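Local coordinates for protein Lpg2148(MvcA) (Legionella pneumophila subsp. pneumophila str. Philadelphia 1, PDB 6K11) that probably acts as a ubiquitin deamidase that also strips ubiquitin from the host conjugating enzyme UBE2N and so regulates that enzyme's activity, at residues E2-M7 / N335-L340; S117-I122 / I238-G243; P132-K137 / K150-L155; T138-F143 / Y154-K159; T292-R297 / L318-Q323. All blocks are in the same frame, centred on the assembly; numbering follows the deposited sequence.

Two groups of contacts lie on opposite sides of the chain's centre. Contacts 1 and 2 touch, their centres about 9 Å apart: the starts of helices 4-19 and 336-351 meet beside one end of the five-stranded antiparallel sheet, where strands 120-129 and 228-238 pair. Contacts 3 and 4, about 11 Å apart between centres, share Tyr154 and Leu155 on strand 152-155. Contact 5 follows in the chain, and its nearest atoms are about 7 Å from contact 3. Contact 1 joins the N-terminal helix to helix 336-351. The insertion domain lies in sequence between strands 120-129 and 228-238, so contacts 3 and 4 sit far from contacts 1 and 2, with centres 49 to 60 Å apart.

Contact 1 of 5, residues E2-M7 / N335-L340; sequences ESPGFM and NPELAL
Leu340 turns its CG anti to the carbonyl carbon (chi1 -70°), which carries its two methyls to the helix start at 4-7, where Met7 and Pro4 receive them. The isobutyl group forks over this turn, with CD2 of Leu340 4.0 Å from Met7 CB and CD1 4.0 Å from Pro4 O. Met7 meets the leucine with CB, while the rest of its chain bends away and its CE ends in plane at the edge of the Phe6 ring. Pro336 supplies the second half of the contact. Its CB lies 4.0 Å from Pro4 CB and 3.8 Å from Gly5 N, while its CG is 3.8 Å from Gly5 CA; the proline ring lies against the bare backbone of Gly5. The contact thus pairs the first turns of helices 4-19 and 336-351, each with proline as its first residue, a place that needs no backbone N-H donor. Each start is N-capped from the residue before. Ser3 OG accepts from Phe6 N at 3.2 Å, and Asn335 OD1 takes Glu337 N, which stands above the carbonyl plane of the asparagine. Short polar side chains suit these caps, since they fold back onto N-H groups that have no helical acceptor. Ser3 OG also bonds Gln240 O, and Gly5 O receives the hydroxyl of Tyr237, which fastens helix 4-19 to the end of the central sheet.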
# COMPACT_ATOMS: atom_id res chain seq x y z
N GLU A 2 -22.39 -26.01 5.72
CA GLU A 2 -21.66 -24.75 5.66
C GLU A 2 -22.53 -23.58 5.19
O GLU A 2 -23.29 -23.71 4.24
CB GLU A 2 -20.44 -24.89 4.75
CG GLU A 2 -19.23 -25.61 5.35
CD GLU A 2 -18.58 -24.84 6.50
OE1 GLU A 2 -17.58 -25.35 7.07
OE2 GLU A 2 -19.05 -23.73 6.84
N SER A 3 -22.40 -22.44 5.86
CA SER A 3 -23.21 -21.27 5.52
C SER A 3 -22.78 -20.71 4.16
O SER A 3 -21.64 -20.91 3.72
CB SER A 3 -23.08 -20.20 6.59
OG SER A 3 -21.82 -19.55 6.53
N PRO A 4 -23.70 -20.04 3.45
CA PRO A 4 -23.30 -19.40 2.19
C PRO A 4 -22.15 -18.42 2.36
O PRO A 4 -21.26 -18.36 1.49
CB PRO A 4 -24.58 -18.69 1.73
CG PRO A 4 -25.69 -19.49 2.37
CD PRO A 4 -25.15 -19.94 3.70
N GLY A 5 -22.14 -17.67 3.46
CA GLY A 5 -21.05 -16.74 3.70
C GLY A 5 -19.69 -17.42 3.79
O GLY A 5 -18.70 -16.90 3.29
N PHE A 6 -19.64 -18.60 4.42
CA PHE A 6 -18.38 -19.33 4.47
C PHE A 6 -17.98 -19.89 3.11
O PHE A 6 -16.79 -20.00 2.81
CB PHE A 6 -18.44 -20.47 5.49
CG PHE A 6 -17.16 -21.25 5.56
CD1 PHE A 6 -16.12 -20.81 6.36
CD2 PHE A 6 -16.98 -22.39 4.79
CE1 PHE A 6 -14.94 -21.52 6.41
CE2 PHE A 6 -15.79 -23.09 4.83
CZ PHE A 6 -14.78 -22.66 5.65
N MET A 7 -18.97 -20.26 2.29
CA MET A 7 -18.66 -20.74 0.94
C MET A 7 -17.91 -19.68 0.14
O MET A 7 -17.06 -20.01 -0.69
CB MET A 7 -19.95 -21.15 0.22
CG MET A 7 -20.60 -22.45 0.71
SD MET A 7 -19.60 -23.93 0.43
CE MET A 7 -18.76 -24.13 1.97
N ASN A 335 -23.23 -9.44 0.69
CA ASN A 335 -24.27 -10.36 0.24
C ASN A 335 -23.62 -11.61 -0.33
O ASN A 335 -23.07 -11.55 -1.44
CB ASN A 335 -25.16 -9.69 -0.80
CG ASN A 335 -26.23 -10.63 -1.36
OD1 ASN A 335 -26.34 -11.79 -0.95
ND2 ASN A 335 -27.02 -10.13 -2.29
N PRO A 336 -23.66 -12.75 0.36
CA PRO A 336 -22.94 -13.93 -0.14
C PRO A 336 -23.41 -14.43 -1.48
O PRO A 336 -22.60 -14.99 -2.23
CB PRO A 336 -23.18 -14.98 0.96
CG PRO A 336 -23.50 -14.21 2.17
CD PRO A 336 -24.26 -13.00 1.69
N GLU A 337 -24.70 -14.26 -1.82
CA GLU A 337 -25.18 -14.74 -3.11
C GLU A 337 -24.52 -13.98 -4.25
O GLU A 337 -24.16 -14.56 -5.27
CB GLU A 337 -26.70 -14.61 -3.22
CG GLU A 337 -27.50 -15.32 -2.13
CD GLU A 337 -27.15 -16.80 -1.92
OE1 GLU A 337 -27.64 -17.34 -0.89
OE2 GLU A 337 -26.46 -17.43 -2.75
N LEU A 338 -24.39 -12.66 -4.08
CA LEU A 338 -23.74 -11.84 -5.09
C LEU A 338 -22.25 -12.16 -5.20
O LEU A 338 -21.72 -12.28 -6.31
CB LEU A 338 -23.95 -10.36 -4.77
CG LEU A 338 -23.25 -9.33 -5.64
CD1 LEU A 338 -23.53 -9.58 -7.12
CD2 LEU A 338 -23.71 -7.94 -5.24
N ALA A 339 -21.57 -12.31 -4.06
CA ALA A 339 -20.14 -12.65 -4.07
C ALA A 339 -19.89 -13.99 -4.76
O ALA A 339 -18.97 -14.11 -5.58
CB ALA A 339 -19.60 -12.66 -2.63
N LEU A 340 -20.69 -15.01 -4.43
CA LEU A 340 -20.54 -16.32 -5.08
C LEU A 340 -20.82 -16.25 -6.57
O LEU A 340 -20.23 -17.01 -7.35
CB LEU A 340 -21.48 -17.34 -4.42
CG LEU A 340 -21.13 -17.79 -3.00
CD1 LEU A 340 -22.33 -18.47 -2.32
CD2 LEU A 340 -19.91 -18.71 -3.01

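Contact 2 of 5, residues S117-I122 / I238-G243; sequences STNLLI and IPQTLG
Leu120 and Ile238 form an antiparallel hydrogen-bonded pair where strands 120-129 and 228-238 of the five-stranded sheet come to their common end. The backbone bonds are Leu120 N to Ile238 O at 3.0 Å and Ile238 N to Leu120 O at 2.8 Å. A water lies between two carbonyl oxygens, 2.8 Å from Thr118 O and 2.9 Å from Ile238 O. Apolar packing sits on the face carrying Leu120 and Ile238: CD1 of Ile122 reaches CD1 of Ile238 at 3.6 Å, and the beta-branched isoleucines suit extended strands. The polar side-chain bonds extend the pairing past Pro239, which has no N-H to give. Asn119 CG is anti to the carbonyl carbon (chi1 -59°), which turns the amide toward Gln240; the two amide planes are 78° apart, and a weak bond runs from Asn119 ND2 to Gln240 OE1. Asparagine is short enough to imitate a backbone carbonyl here: its OD1 takes Gln240 N at 2.7 Å, nearly straight at 167°, with the donor above the carbonyl plane.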
# COMPACT_ATOMS: atom_id res chain seq x y z
N SER A 117 -26.30 -14.01 11.57
CA SER A 117 -27.17 -13.29 10.64
C SER A 117 -26.43 -12.33 9.72
O SER A 117 -27.09 -11.63 8.93
CB SER A 117 -28.24 -12.53 11.43
OG SER A 117 -29.22 -11.99 10.57
N THR A 118 -25.11 -12.26 9.77
CA THR A 118 -24.40 -11.23 9.02
C THR A 118 -23.06 -11.74 8.49
O THR A 118 -22.42 -12.61 9.08
CB THR A 118 -24.20 -9.97 9.88
OG1 THR A 118 -23.81 -8.87 9.05
CG2 THR A 118 -23.13 -10.21 10.93
N ASN A 119 -22.67 -11.19 7.34
CA ASN A 119 -21.36 -11.43 6.73
C ASN A 119 -20.68 -10.08 6.58
O ASN A 119 -21.23 -9.18 5.92
CB ASN A 119 -21.48 -12.11 5.37
CG ASN A 119 -22.18 -13.43 5.46
OD1 ASN A 119 -21.58 -14.45 5.81
ND2 ASN A 119 -23.47 -13.43 5.16
N LEU A 120 -19.50 -9.93 7.17
CA LEU A 120 -18.84 -8.64 7.30
C LEU A 120 -17.51 -8.64 6.57
O LEU A 120 -16.75 -9.61 6.65
CB LEU A 120 -18.60 -8.29 8.77
CG LEU A 120 -19.84 -8.11 9.64
CD1 LEU A 120 -19.47 -8.05 11.12
CD2 LEU A 120 -20.58 -6.85 9.21
N LEU A 121 -17.23 -7.55 5.87
CA LEU A 121 -15.94 -7.30 5.24
C LEU A 121 -15.36 -6.04 5.86
O LEU A 121 -16.01 -4.99 5.86
CB LEU A 121 -16.06 -7.15 3.73
CG LEU A 121 -14.79 -6.72 2.98
CD1 LEU A 121 -13.73 -7.81 3.05
CD2 LEU A 121 -15.08 -6.38 1.53
N ILE A 122 -14.15 -6.14 6.39
CA ILE A 122 -13.43 -5.01 6.96
C ILE A 122 -12.19 -4.77 6.10
O ILE A 122 -11.46 -5.71 5.78
CB ILE A 122 -13.02 -5.27 8.42
CG1 ILE A 122 -14.19 -5.87 9.21
CG2 ILE A 122 -12.50 -3.97 9.05
CD1 ILE A 122 -13.74 -6.44 10.54
N ILE A 238 -15.47 -11.84 7.81
CA ILE A 238 -16.09 -12.56 8.92
C ILE A 238 -17.42 -13.12 8.43
O ILE A 238 -18.44 -12.42 8.42
CB ILE A 238 -16.28 -11.65 10.14
CG1 ILE A 238 -14.95 -11.01 10.54
CG2 ILE A 238 -16.84 -12.47 11.32
CD1 ILE A 238 -15.10 -9.72 11.34
N PRO A 239 -17.45 -14.38 7.99
CA PRO A 239 -18.68 -14.96 7.47
C PRO A 239 -19.64 -15.35 8.59
O PRO A 239 -19.25 -15.58 9.74
CB PRO A 239 -18.20 -16.20 6.71
CG PRO A 239 -16.92 -16.59 7.41
CD PRO A 239 -16.30 -15.30 7.87
N GLN A 240 -20.92 -15.42 8.22
CA GLN A 240 -21.95 -15.81 9.17
C GLN A 240 -21.69 -17.21 9.71
O GLN A 240 -21.18 -18.09 9.01
CB GLN A 240 -23.33 -15.76 8.51
CG GLN A 240 -23.46 -16.75 7.38
CD GLN A 240 -24.75 -16.60 6.60
OE1 GLN A 240 -24.73 -16.56 5.36
NE2 GLN A 240 -25.87 -16.53 7.32
N THR A 241 -22.03 -17.40 10.98
CA THR A 241 -21.94 -18.70 11.62
C THR A 241 -23.20 -19.52 11.36
O THR A 241 -24.26 -18.98 11.04
CB THR A 241 -21.72 -18.56 13.13
OG1 THR A 241 -22.76 -17.74 13.68
CG2 THR A 241 -20.37 -17.92 13.42
N LEU A 242 -23.07 -20.83 11.50
CA LEU A 242 -24.21 -21.74 11.54
C LEU A 242 -24.50 -22.08 13.00
O LEU A 242 -23.58 -22.40 13.76
CB LEU A 242 -23.92 -23.03 10.77
CG LEU A 242 -24.05 -23.04 9.25
CD1 LEU A 242 -23.68 -24.42 8.72
CD2 LEU A 242 -25.46 -22.65 8.81
N GLY A 243 -25.77 -21.99 13.39
CA GLY A 243 -26.15 -22.39 14.73
C GLY A 243 -25.40 -21.61 15.79
O GLY A 243 -25.30 -20.38 15.73
O HOH W 1 -20.25 -11.66 10.58

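Contact 3 of 5, residues P132-K137 / K150-L155; sequences PIVLVK and KNKIYL
Ile153 O is approached by two neighbouring groups of the strand beside it: Val136 N donates a hydrogen bond of 2.8 Å, and the CA-H of Leu135 makes a weaker contact with CA 3.4 Å from the oxygen. Val136 O repeats the pattern, accepting from Leu155 N at 2.8 Å while Tyr154 CA touches it, and Ile153 N completes the set by bonding Val134 O at 3.2 Å. The side chains alternate across the sheet. On the face with Leu135 and Ile153, Leu135 CG lies anti to the backbone N (chi1 158°), and CD1 ends against Ile153 CG2 and Leu155 CB; branched apolar side chains suit this face because helix 206-220 packs on it through Ile214 and Phe218. On the other face Val136 lies alongside Tyr154 and points the same way, its CB 3.7 Å from CD1 of the ring, while the tyrosine hydroxyl bonds Val149 O. The extended methylenes of Lys152 run past Val134, where Lys152 CG lies 3.6 Å from Val134 CG2, and carry its ammonium to a salt bridge with Glu191. Before the strands, a water joins Ile133 N to Asn151 O. Asn151 has the positive phi (65°) that asparagine tolerates better than most residues; with Lys152 it faces Ile163, forming a G1 beta bulge. The bulge lies at the Asn151-Lys152 step of the chain that runs parallel to strand 134-137 inside the mixed sheet of the MvcA insertion domain.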
# COMPACT_ATOMS: atom_id res chain seq x y z
N PRO A 132 9.43 15.33 7.07
CA PRO A 132 10.75 15.61 6.48
C PRO A 132 11.81 15.65 7.57
O PRO A 132 11.54 15.98 8.72
CB PRO A 132 10.57 16.98 5.83
CG PRO A 132 9.47 17.63 6.63
CD PRO A 132 8.53 16.50 6.98
N ILE A 133 13.04 15.29 7.19
CA ILE A 133 14.14 15.25 8.14
C ILE A 133 15.34 16.06 7.69
O ILE A 133 16.32 16.15 8.43
CB ILE A 133 14.58 13.81 8.46
CG1 ILE A 133 15.00 13.07 7.19
CG2 ILE A 133 13.48 13.04 9.21
CD1 ILE A 133 15.99 11.91 7.44
N VAL A 134 15.32 16.62 6.48
CA VAL A 134 16.44 17.45 6.05
C VAL A 134 15.94 18.76 5.46
O VAL A 134 14.83 18.88 4.95
CB VAL A 134 17.38 16.75 5.04
CG1 VAL A 134 17.99 15.44 5.62
CG2 VAL A 134 16.70 16.50 3.71
N LEU A 135 16.81 19.76 5.56
CA LEU A 135 16.68 21.05 4.90
C LEU A 135 17.70 21.10 3.77
O LEU A 135 18.84 20.65 3.94
CB LEU A 135 16.94 22.19 5.90
CG LEU A 135 17.34 23.54 5.34
CD1 LEU A 135 16.16 24.17 4.60
CD2 LEU A 135 17.84 24.46 6.45
N VAL A 136 17.29 21.60 2.61
CA VAL A 136 18.18 21.72 1.45
C VAL A 136 18.26 23.19 1.07
O VAL A 136 17.25 23.82 0.75
CB VAL A 136 17.70 20.89 0.25
CG1 VAL A 136 18.61 21.15 -0.96
CG2 VAL A 136 17.64 19.39 0.60
N LYS A 137 19.48 23.73 1.09
CA LYS A 137 19.73 25.08 0.61
C LYS A 137 20.09 25.01 -0.87
O LYS A 137 21.00 24.28 -1.26
CB LYS A 137 20.86 25.73 1.41
CG LYS A 137 21.13 27.14 1.06
CD LYS A 137 22.23 27.69 1.95
CE LYS A 137 23.05 28.74 1.22
NZ LYS A 137 24.09 29.30 2.12
N LYS A 150 11.24 14.79 -3.07
CA LYS A 150 10.06 15.07 -2.26
C LYS A 150 10.33 14.83 -0.77
O LYS A 150 11.27 14.13 -0.38
CB LYS A 150 8.89 14.21 -2.75
CG LYS A 150 8.52 14.47 -4.22
CD LYS A 150 7.36 13.58 -4.68
CE LYS A 150 7.67 12.93 -6.03
NZ LYS A 150 6.51 13.01 -6.95
N ASN A 151 9.48 15.44 0.06
CA ASN A 151 9.53 15.32 1.53
C ASN A 151 10.81 15.93 2.10
O ASN A 151 11.48 15.35 2.96
CB ASN A 151 9.35 13.88 2.01
CG ASN A 151 8.81 13.82 3.44
OD1 ASN A 151 8.16 14.76 3.92
ND2 ASN A 151 9.07 12.71 4.13
N LYS A 152 11.14 17.14 1.62
CA LYS A 152 12.24 17.92 2.14
C LYS A 152 11.80 19.38 2.24
O LYS A 152 10.88 19.81 1.54
CB LYS A 152 13.49 17.82 1.24
CG LYS A 152 14.10 16.42 1.15
CD LYS A 152 15.32 16.43 0.22
CE LYS A 152 16.05 15.08 0.25
NZ LYS A 152 17.26 15.07 -0.64
N ILE A 153 12.45 20.12 3.13
CA ILE A 153 12.30 21.58 3.17
C ILE A 153 13.39 22.19 2.31
O ILE A 153 14.55 21.77 2.38
CB ILE A 153 12.36 22.10 4.61
CG1 ILE A 153 11.13 21.63 5.39
CG2 ILE A 153 12.48 23.63 4.62
CD1 ILE A 153 11.19 21.91 6.87
N TYR A 154 13.03 23.18 1.49
CA TYR A 154 13.95 23.83 0.56
C TYR A 154 14.06 25.32 0.89
O TYR A 154 13.05 26.02 0.96
CB TYR A 154 13.49 23.65 -0.89
CG TYR A 154 13.67 22.22 -1.37
CD1 TYR A 154 14.87 21.83 -1.96
CD2 TYR A 154 12.68 21.27 -1.20
CE1 TYR A 154 15.07 20.51 -2.38
CE2 TYR A 154 12.86 19.96 -1.62
CZ TYR A 154 14.06 19.59 -2.21
OH TYR A 154 14.24 18.28 -2.62
N LEU A 155 15.29 25.79 1.08
CA LEU A 155 15.55 27.20 1.35
C LEU A 155 16.23 27.82 0.14
O LEU A 155 17.36 27.46 -0.21
CB LEU A 155 16.41 27.38 2.61
CG LEU A 155 16.94 28.80 2.85
CD1 LEU A 155 15.78 29.78 3.12
CD2 LEU A 155 17.92 28.79 4.02
O HOH W 2 13.53 14.88 4.60

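Contact 4 of 5, residues T138-F143 / Y154-K159; sequences TKNENF and YLLENK
Phe143 and Tyr154 meet obliquely, ring planes 50° apart, with Phe143 CE1 placed 3.5 Å above the plane of the tyrosine ring toward its rim. Leu156 approaches Phe143 at about a right angle and sets CD1 over a face of the phenylalanine ring in a CH-pi contact, 4.2 Å from the centroid. The same methyl touches Thr138 CG2 at 3.6 Å, and that threonine methyl also lies at the edge of the Tyr154 ring. Threonine suits this place because its other branch is polar: OG1, anti to the backbone N (chi1 172°), donates to Lys139 O. Asn142 N reaches that carbonyl from the opposite face of its plane, at the 3-10 turn of residues 140-141. Residues 139-143 belong to the loop after strand 134-137, while Glu157 and Asn158 form the tip of the hairpin between strands 152-155 and 160-163, where Leu156 N bonds Lys159 O. Thr138 N bonds Leu155 O at 3.0 Å, continuing the bonding of strands 134-137 and 152-155. Farther out, Glu157 bends at chi2 (104°) and brings its carboxylate back over the 3-10 turn; OE1 accepts Asn140 N at 2.6 Å on its syn lone pair. Lys139 NZ lies 4.2 Å from Glu157 OE2, too far for a salt bridge, and would probably favour the charged carboxylate, whereas Glu141 nearby would oppose it. Asn140 ND2 gives a weak bond to Asn158 OD1, the two amides nearly perpendicular.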
# COMPACT_ATOMS: atom_id res chain seq x y z
N THR A 138 19.35 25.75 -1.70
CA THR A 138 19.58 25.72 -3.13
C THR A 138 19.31 27.09 -3.74
O THR A 138 18.36 27.79 -3.36
CB THR A 138 18.70 24.67 -3.83
OG1 THR A 138 18.83 24.81 -5.25
CG2 THR A 138 17.23 24.84 -3.42
N LYS A 139 20.16 27.47 -4.70
CA LYS A 139 19.92 28.67 -5.47
C LYS A 139 18.64 28.53 -6.28
O LYS A 139 18.26 27.44 -6.70
CB LYS A 139 21.10 28.94 -6.40
CG LYS A 139 22.36 29.44 -5.68
CD LYS A 139 23.37 30.04 -6.67
CE LYS A 139 24.55 30.69 -5.95
NZ LYS A 139 24.14 31.61 -4.84
N ASN A 140 17.96 29.67 -6.48
CA ASN A 140 16.75 29.67 -7.28
C ASN A 140 16.99 29.10 -8.67
O ASN A 140 16.14 28.39 -9.22
CB ASN A 140 16.19 31.09 -7.37
CG ASN A 140 14.72 31.12 -7.70
OD1 ASN A 140 14.26 30.41 -8.61
ND2 ASN A 140 13.96 31.92 -6.97
N GLU A 141 18.17 29.38 -9.25
CA GLU A 141 18.46 28.94 -10.61
C GLU A 141 18.39 27.43 -10.77
O GLU A 141 18.06 26.94 -11.86
CB GLU A 141 19.84 29.46 -11.02
CG GLU A 141 20.11 30.86 -10.47
CD GLU A 141 21.59 31.16 -10.32
OE1 GLU A 141 21.97 31.81 -9.31
OE2 GLU A 141 22.38 30.75 -11.20
N ASN A 142 18.68 26.66 -9.72
CA ASN A 142 18.78 25.21 -9.81
C ASN A 142 17.62 24.48 -9.15
O ASN A 142 17.72 23.27 -8.91
CB ASN A 142 20.09 24.73 -9.19
CG ASN A 142 21.29 25.46 -9.75
OD1 ASN A 142 22.15 25.94 -9.01
ND2 ASN A 142 21.35 25.55 -11.08
N PHE A 143 16.52 25.17 -8.84
CA PHE A 143 15.39 24.57 -8.14
C PHE A 143 14.24 24.40 -9.12
O PHE A 143 13.67 25.39 -9.60
CB PHE A 143 14.96 25.40 -6.94
CG PHE A 143 13.79 24.82 -6.19
CD1 PHE A 143 13.94 23.70 -5.39
CD2 PHE A 143 12.53 25.39 -6.30
CE1 PHE A 143 12.87 23.15 -4.71
CE2 PHE A 143 11.44 24.85 -5.62
CZ PHE A 143 11.61 23.73 -4.82
N TYR A 154 13.03 23.18 1.49
CA TYR A 154 13.95 23.83 0.56
C TYR A 154 14.06 25.32 0.89
O TYR A 154 13.05 26.02 0.96
CB TYR A 154 13.49 23.65 -0.89
CG TYR A 154 13.67 22.22 -1.37
CD1 TYR A 154 14.87 21.83 -1.96
CD2 TYR A 154 12.68 21.27 -1.20
CE1 TYR A 154 15.07 20.51 -2.38
CE2 TYR A 154 12.86 19.96 -1.62
CZ TYR A 154 14.06 19.59 -2.21
OH TYR A 154 14.24 18.28 -2.62
N LEU A 155 15.29 25.79 1.08
CA LEU A 155 15.55 27.20 1.35
C LEU A 155 16.23 27.82 0.14
O LEU A 155 17.36 27.46 -0.21
CB LEU A 155 16.41 27.38 2.61
CG LEU A 155 16.94 28.80 2.85
CD1 LEU A 155 15.78 29.78 3.12
CD2 LEU A 155 17.92 28.79 4.02
N LEU A 156 15.54 28.75 -0.51
CA LEU A 156 16.04 29.50 -1.64
C LEU A 156 16.41 30.90 -1.18
O LEU A 156 16.14 31.29 -0.04
CB LEU A 156 14.99 29.57 -2.76
CG LEU A 156 14.72 28.39 -3.69
CD1 LEU A 156 14.47 27.10 -2.94
CD2 LEU A 156 13.53 28.73 -4.58
N GLU A 157 17.03 31.67 -2.09
CA GLU A 157 17.30 33.08 -1.81
C GLU A 157 16.03 33.81 -1.39
O GLU A 157 16.07 34.71 -0.54
CB GLU A 157 17.91 33.78 -3.02
CG GLU A 157 19.29 33.29 -3.42
CD GLU A 157 19.23 32.41 -4.65
OE1 GLU A 157 18.29 31.58 -4.73
OE2 GLU A 157 20.11 32.53 -5.52
N ASN A 158 14.88 33.47 -2.00
CA ASN A 158 13.68 34.26 -1.81
C ASN A 158 12.44 33.44 -1.46
O ASN A 158 11.33 34.00 -1.45
CB ASN A 158 13.39 35.11 -3.05
CG ASN A 158 13.51 34.33 -4.34
OD1 ASN A 158 13.43 33.09 -4.36
ND2 ASN A 158 13.70 35.05 -5.44
N LYS A 159 12.58 32.15 -1.17
CA LYS A 159 11.44 31.32 -0.82
C LYS A 159 11.89 30.27 0.18
O LYS A 159 13.06 29.86 0.18
CB LYS A 159 10.83 30.65 -2.07
CG LYS A 159 10.21 31.61 -3.10
CD LYS A 159 8.70 31.77 -2.89
CE LYS A 159 8.04 32.71 -3.92
NZ LYS A 159 8.90 32.86 -5.11

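Contact 5 of 5, residues T292-R297 / L318-Q323; sequences TNTKER and LNEKRQ
Arg297 crosses Lys321 at about a right angle, its CD 3.7 Å from Lys321 CB, and the guanidinium swings in beside the loop backbone. A bend at chi3 (-71°) places NE so that the flat group meets two carbonyls differently. Lys321 O lies at the edge, in the guanidinium plane, and accepts from NH1 at 2.9 Å in a nearly straight bond of 164°. Gln323 O stands 3.1 Å above one face, toward the rim. One turn earlier, at the start of helix 294-305, which Asn293 caps through OD1 to Glu296 N, Thr294 meets Glu320 crosswise. Its CG2 methyl sits 3.9 Å from Glu320 CB and 3.9 Å from Arg322 CG, resting against the methylenes beside the salt bridge of those two residues. Arg322 grips Glu320 OE1 through NE and NH2, both weak in angle. Arginine suits the buried site because it can serve several backbone oxygens: NH2 also bonds Thr291 O, so neutral carbonyls, with their partial charges, probably help to stabilise the cation.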
# COMPACT_ATOMS: atom_id res chain seq x y z
N THR A 292 5.53 2.82 21.22
CA THR A 292 6.69 3.61 20.84
C THR A 292 7.94 2.76 20.71
O THR A 292 9.02 3.30 20.42
CB THR A 292 6.94 4.71 21.89
OG1 THR A 292 7.31 4.10 23.13
CG2 THR A 292 5.70 5.53 22.10
N ASN A 293 7.83 1.45 20.91
CA ASN A 293 8.98 0.56 20.96
C ASN A 293 9.20 -0.05 19.58
O ASN A 293 8.31 -0.71 19.04
CB ASN A 293 8.77 -0.53 22.01
CG ASN A 293 10.01 -1.37 22.24
OD1 ASN A 293 10.14 -2.48 21.70
ND2 ASN A 293 10.92 -0.86 23.05
N THR A 294 10.39 0.18 19.01
CA THR A 294 10.69 -0.37 17.69
C THR A 294 10.57 -1.89 17.68
O THR A 294 9.95 -2.46 16.77
CB THR A 294 12.09 0.06 17.26
OG1 THR A 294 12.09 1.48 17.08
CG2 THR A 294 12.47 -0.62 15.95
N LYS A 295 11.15 -2.56 18.67
CA LYS A 295 11.12 -4.02 18.68
C LYS A 295 9.68 -4.56 18.72
O LYS A 295 9.34 -5.49 17.98
CB LYS A 295 11.93 -4.55 19.87
CG LYS A 295 11.93 -6.07 19.99
CD LYS A 295 12.46 -6.75 18.74
CE LYS A 295 12.76 -8.21 19.01
NZ LYS A 295 12.69 -9.02 17.76
N GLU A 296 8.83 -3.98 19.58
CA GLU A 296 7.45 -4.46 19.70
C GLU A 296 6.66 -4.19 18.42
O GLU A 296 5.88 -5.04 17.97
CB GLU A 296 6.78 -3.80 20.90
CG GLU A 296 5.33 -4.23 21.15
CD GLU A 296 4.70 -3.48 22.32
OE1 GLU A 296 5.07 -2.31 22.55
OE2 GLU A 296 3.85 -4.06 23.03
N ARG A 297 6.83 -2.99 17.85
CA ARG A 297 6.16 -2.65 16.59
C ARG A 297 6.59 -3.60 15.47
O ARG A 297 5.75 -4.13 14.73
CB ARG A 297 6.50 -1.21 16.23
CG ARG A 297 5.66 -0.61 15.13
CD ARG A 297 6.20 0.77 14.72
NE ARG A 297 5.97 1.79 15.74
CZ ARG A 297 6.93 2.52 16.32
NH1 ARG A 297 8.21 2.36 15.99
NH2 ARG A 297 6.59 3.42 17.24
N LEU A 318 17.72 -3.60 9.05
CA LEU A 318 17.40 -2.50 8.15
C LEU A 318 15.90 -2.34 7.92
O LEU A 318 15.45 -1.25 7.53
CB LEU A 318 18.08 -2.70 6.79
CG LEU A 318 19.61 -2.64 6.76
CD1 LEU A 318 20.11 -2.47 5.33
CD2 LEU A 318 20.13 -1.51 7.65
N ASN A 319 15.11 -3.39 8.14
CA ASN A 319 13.68 -3.36 7.88
C ASN A 319 12.86 -3.18 9.14
O ASN A 319 11.64 -3.41 9.12
CB ASN A 319 13.27 -4.64 7.14
CG ASN A 319 14.02 -4.80 5.83
OD1 ASN A 319 13.92 -3.95 4.95
ND2 ASN A 319 14.79 -5.88 5.71
N GLU A 320 13.49 -2.75 10.24
CA GLU A 320 12.76 -2.46 11.47
C GLU A 320 11.72 -1.38 11.23
O GLU A 320 11.89 -0.50 10.38
CB GLU A 320 13.73 -1.99 12.56
CG GLU A 320 14.46 -3.11 13.29
CD GLU A 320 15.55 -2.60 14.23
OE1 GLU A 320 15.89 -1.39 14.19
OE2 GLU A 320 16.09 -3.42 15.01
N LYS A 321 10.62 -1.45 11.98
CA LYS A 321 9.56 -0.45 11.91
C LYS A 321 9.88 0.60 12.96
O LYS A 321 9.48 0.49 14.12
CB LYS A 321 8.19 -1.07 12.13
CG LYS A 321 7.76 -2.07 11.05
CD LYS A 321 7.69 -1.43 9.65
CE LYS A 321 8.04 -2.46 8.58
NZ LYS A 321 8.61 -1.84 7.35
N ARG A 322 10.62 1.63 12.55
CA ARG A 322 11.12 2.66 13.46
C ARG A 322 10.24 3.89 13.52
O ARG A 322 10.52 4.79 14.32
CB ARG A 322 12.53 3.06 13.07
CG ARG A 322 13.52 1.93 13.22
CD ARG A 322 14.93 2.37 12.84
NE ARG A 322 15.87 1.27 13.00
CZ ARG A 322 16.76 0.91 12.08
NH1 ARG A 322 16.83 1.57 10.94
NH2 ARG A 322 17.58 -0.10 12.32
N GLN A 323 9.19 3.95 12.72
CA GLN A 323 8.33 5.13 12.73
C GLN A 323 6.96 4.80 13.31
O GLN A 323 6.48 3.67 13.18
CB GLN A 323 8.15 5.70 11.31
CG GLN A 323 9.46 6.03 10.59
CD GLN A 323 9.20 6.47 9.16
OE1 GLN A 323 8.46 5.81 8.42
NE2 GLN A 323 9.79 7.60 8.77